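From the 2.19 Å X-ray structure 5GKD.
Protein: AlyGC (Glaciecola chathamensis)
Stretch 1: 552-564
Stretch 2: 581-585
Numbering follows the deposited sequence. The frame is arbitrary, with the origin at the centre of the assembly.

Stretch 1 (552-564) FENLDINHSYHFF
Stretch 2 581-585: QFKHI

The apolar centre of the contact lies on the sheet face that carries Phe552, Leu555, Phe582 and Ile585. Phe552 (chi1 m, -53°; chi2 89°) and Phe582 (m, -54°; 79°) share nearly one rotamer, so their rings lie at 18° with centroids 5.2 Å apart, slid until they barely overlap; Phe552 CD1 is 3.4 Å from Phe582 CE2. At the corner, Phe563 (t; chi2 77°) offers its ring face to the edge of Phe582, planes at 85°, with Phe563 CZ 3.8 Å from Phe582 CE2. All three phenylalanines are buried, and their apolar rings leave no polar group to satisfy there. Ile585 (m, t) packs its CG1 3.8 Å from CB of Leu555 (m, p), while its CG2 lies 3.2 Å from Tyr561 O, where the loop returns.

Strand 552-555 and strand 581-585 of AlyGC run parallel, their axes 5° apart and 4.8 Å at closest approach; 536 Å² is buried, both sides summed. The backbones set the register: Phe552 pairs with Phe582 (CA to CA 4.9 Å), Glu553 with Lys583 (4.8 Å) and Leu555 with Ile585. Hydrogen bonds run from Phe552 N to Gln581 O (2.9 Å), Lys583 N to Phe552 O (3.0 Å) and Asn554 N to Lys583 O (3.0 Å). CA-H...O contacts join Phe582 CA to Phe552 O (3.3 Å), Glu553 CA to Lys583 O (3.3 Å) and Ile585 CA to Leu555 O (3.4 Å). Extended geometry breaks at Asn554 (phi/psi 67/42) and His584 (66/73), both with positive phi.

On the opposite face, Glu553 (m, t) and exposed Lys583 (t, t) meet through their aliphatic parts, Glu553 CG to Lys583 CB 4.2 Å, leaving the charged ends free of the apolar centre. At the polar edge, His584 (m; chi2 -61°) has its CD2 3.7 Å from Asn554 OD1 and its CB 3.5 Å from Asp556 OD2 (Asp556 chi1 p).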

# COMPACT_ATOMS: atom_id res chain seq x y z
N PHE A 552 1.50 11.56 -25.59
CA PHE A 552 1.70 11.99 -24.22
C PHE A 552 3.06 12.67 -24.15
O PHE A 552 4.07 12.04 -24.46
CB PHE A 552 1.63 10.79 -23.25
CG PHE A 552 0.36 9.97 -23.39
CD1 PHE A 552 0.32 8.91 -24.27
CD2 PHE A 552 -0.77 10.26 -22.64
CE1 PHE A 552 -0.82 8.16 -24.41
CE2 PHE A 552 -1.91 9.52 -22.79
CZ PHE A 552 -1.94 8.46 -23.67
N GLU A 553 3.08 13.95 -23.77
CA GLU A 553 4.29 14.75 -23.86
C GLU A 553 4.51 15.57 -22.61
O GLU A 553 3.56 15.97 -21.92
CB GLU A 553 4.25 15.72 -25.04
CG GLU A 553 4.43 15.09 -26.38
CD GLU A 553 4.50 16.13 -27.48
OE1 GLU A 553 4.28 17.33 -27.19
OE2 GLU A 553 4.79 15.74 -28.64
N ASN A 554 5.78 15.86 -22.35
CA ASN A 554 6.19 16.87 -21.37
C ASN A 554 5.83 16.46 -19.94
O ASN A 554 5.35 17.27 -19.15
CB ASN A 554 5.59 18.23 -21.73
CG ASN A 554 6.07 18.73 -23.09
OD1 ASN A 554 7.25 18.59 -23.43
ND2 ASN A 554 5.15 19.28 -23.87
N LEU A 555 6.06 15.18 -19.63
CA LEU A 555 6.00 14.71 -18.25
C LEU A 555 7.37 14.96 -17.60
O LEU A 555 8.07 14.05 -17.16
CB LEU A 555 5.61 13.24 -18.19
CG LEU A 555 4.14 12.84 -18.41
CD1 LEU A 555 3.71 12.99 -19.85
CD2 LEU A 555 3.92 11.41 -17.93
N ASP A 556 7.75 16.23 -17.56
CA ASP A 556 9.13 16.51 -17.20
C ASP A 556 9.30 17.79 -16.40
O ASP A 556 10.42 18.31 -16.34
CB ASP A 556 10.01 16.54 -18.45
CG ASP A 556 9.57 17.59 -19.47
OD1 ASP A 556 8.45 18.12 -19.37
OD2 ASP A 556 10.36 17.85 -20.40
N ILE A 557 8.25 18.30 -15.75
CA ILE A 557 8.41 19.52 -14.96
C ILE A 557 9.33 19.29 -13.77
O ILE A 557 10.00 20.22 -13.31
CB ILE A 557 7.04 20.04 -14.51
CG1 ILE A 557 7.19 21.44 -13.91
CG2 ILE A 557 6.40 19.08 -13.50
CD1 ILE A 557 5.88 22.19 -13.76
N ASN A 558 9.38 18.06 -13.26
CA ASN A 558 10.27 17.70 -12.17
C ASN A 558 10.64 16.23 -12.36
O ASN A 558 10.15 15.57 -13.28
CB ASN A 558 9.61 17.99 -10.82
CG ASN A 558 10.61 18.26 -9.72
OD1 ASN A 558 11.55 17.50 -9.52
ND2 ASN A 558 10.41 19.36 -9.00
N HIS A 559 11.51 15.73 -11.50
CA HIS A 559 11.99 14.38 -11.73
C HIS A 559 10.97 13.33 -11.26
O HIS A 559 9.99 13.63 -10.57
CB HIS A 559 13.36 14.19 -11.06
CG HIS A 559 13.33 14.09 -9.57
ND1 HIS A 559 12.94 12.94 -8.90
CD2 HIS A 559 13.74 14.96 -8.61
CE1 HIS A 559 13.06 13.13 -7.60
NE2 HIS A 559 13.54 14.34 -7.39
N SER A 560 11.18 12.09 -11.72
CA SER A 560 10.35 10.95 -11.34
C SER A 560 8.88 11.18 -11.68
O SER A 560 7.99 10.86 -10.90
CB SER A 560 10.50 10.62 -9.85
OG SER A 560 11.84 10.32 -9.52
N TYR A 561 8.63 11.72 -12.86
CA TYR A 561 7.27 11.90 -13.36
C TYR A 561 6.96 10.69 -14.22
O TYR A 561 7.37 10.61 -15.38
CB TYR A 561 7.15 13.19 -14.16
CG TYR A 561 5.74 13.68 -14.42
CD1 TYR A 561 4.66 12.81 -14.40
CD2 TYR A 561 5.50 15.02 -14.67
CE1 TYR A 561 3.38 13.27 -14.64
CE2 TYR A 561 4.23 15.48 -14.89
CZ TYR A 561 3.17 14.61 -14.88
OH TYR A 561 1.91 15.09 -15.12
N HIS A 562 6.22 9.74 -13.65
CA HIS A 562 5.93 8.47 -14.30
C HIS A 562 4.67 8.57 -15.15
O HIS A 562 3.75 9.32 -14.85
CB HIS A 562 5.76 7.37 -13.27
CG HIS A 562 6.83 7.37 -12.23
ND1 HIS A 562 8.15 7.09 -12.53
CD2 HIS A 562 6.79 7.62 -10.90
CE1 HIS A 562 8.87 7.18 -11.42
NE2 HIS A 562 8.07 7.50 -10.42
N PHE A 563 4.64 7.77 -16.21
CA PHE A 563 3.42 7.70 -17.00
C PHE A 563 2.37 6.81 -16.32
O PHE A 563 1.20 7.21 -16.18
CB PHE A 563 3.72 7.20 -18.41
CG PHE A 563 2.49 6.97 -19.23
CD1 PHE A 563 1.80 8.04 -19.78
CD2 PHE A 563 2.01 5.69 -19.42
CE1 PHE A 563 0.65 7.83 -20.51
CE2 PHE A 563 0.87 5.48 -20.15
CZ PHE A 563 0.19 6.54 -20.70
N PHE A 564 2.75 5.59 -15.92
CA PHE A 564 1.81 4.67 -15.28
C PHE A 564 2.44 4.03 -14.06
O PHE A 564 3.50 3.41 -14.16
CB PHE A 564 1.30 3.57 -16.23
CG PHE A 564 0.28 2.67 -15.59
CD1 PHE A 564 -1.06 3.03 -15.56
CD2 PHE A 564 0.65 1.48 -14.98
CE1 PHE A 564 -2.00 2.22 -14.95
CE2 PHE A 564 -0.28 0.66 -14.36
CZ PHE A 564 -1.61 1.04 -14.35
N GLN A 581 2.46 7.68 -29.06
CA GLN A 581 3.74 8.37 -28.94
C GLN A 581 3.92 8.91 -27.53
O GLN A 581 2.98 9.40 -26.91
CB GLN A 581 3.86 9.53 -29.93
CG GLN A 581 2.86 9.51 -31.07
CD GLN A 581 2.95 8.28 -31.94
OE1 GLN A 581 4.01 7.80 -32.20
NE2 GLN A 581 1.84 7.79 -32.40
N PHE A 582 5.16 8.87 -27.05
CA PHE A 582 5.50 9.33 -25.72
C PHE A 582 6.79 10.12 -25.83
O PHE A 582 7.76 9.62 -26.40
CB PHE A 582 5.68 8.14 -24.76
CG PHE A 582 4.51 7.20 -24.73
CD1 PHE A 582 4.33 6.26 -25.72
CD2 PHE A 582 3.59 7.25 -23.69
CE1 PHE A 582 3.24 5.40 -25.70
CE2 PHE A 582 2.51 6.39 -23.66
CZ PHE A 582 2.34 5.46 -24.65
N LYS A 583 6.82 11.31 -25.28
CA LYS A 583 8.01 12.11 -25.36
C LYS A 583 8.28 13.00 -24.16
O LYS A 583 7.41 13.66 -23.69
CB LYS A 583 7.98 12.95 -26.62
CG LYS A 583 9.29 13.61 -26.97
CD LYS A 583 9.28 14.22 -28.36
CE LYS A 583 10.52 13.84 -29.14
NZ LYS A 583 11.04 14.93 -29.99
N HIS A 584 9.51 13.00 -23.69
CA HIS A 584 9.97 13.82 -22.57
C HIS A 584 9.37 13.47 -21.23
O HIS A 584 8.56 14.20 -20.72
CB HIS A 584 9.81 15.32 -22.81
CG HIS A 584 10.36 15.80 -24.11
ND1 HIS A 584 11.68 15.68 -24.47
CD2 HIS A 584 9.75 16.43 -25.14
CE1 HIS A 584 11.86 16.21 -25.66
NE2 HIS A 584 10.71 16.67 -26.09
N ILE A 585 9.79 12.34 -20.68
CA ILE A 585 9.31 11.81 -19.44
C ILE A 585 10.45 11.49 -18.51
O ILE A 585 11.32 10.75 -18.86
CB ILE A 585 8.51 10.54 -19.72
CG1 ILE A 585 7.32 10.87 -20.62
CG2 ILE A 585 8.11 9.86 -18.45
CD1 ILE A 585 6.74 9.68 -21.32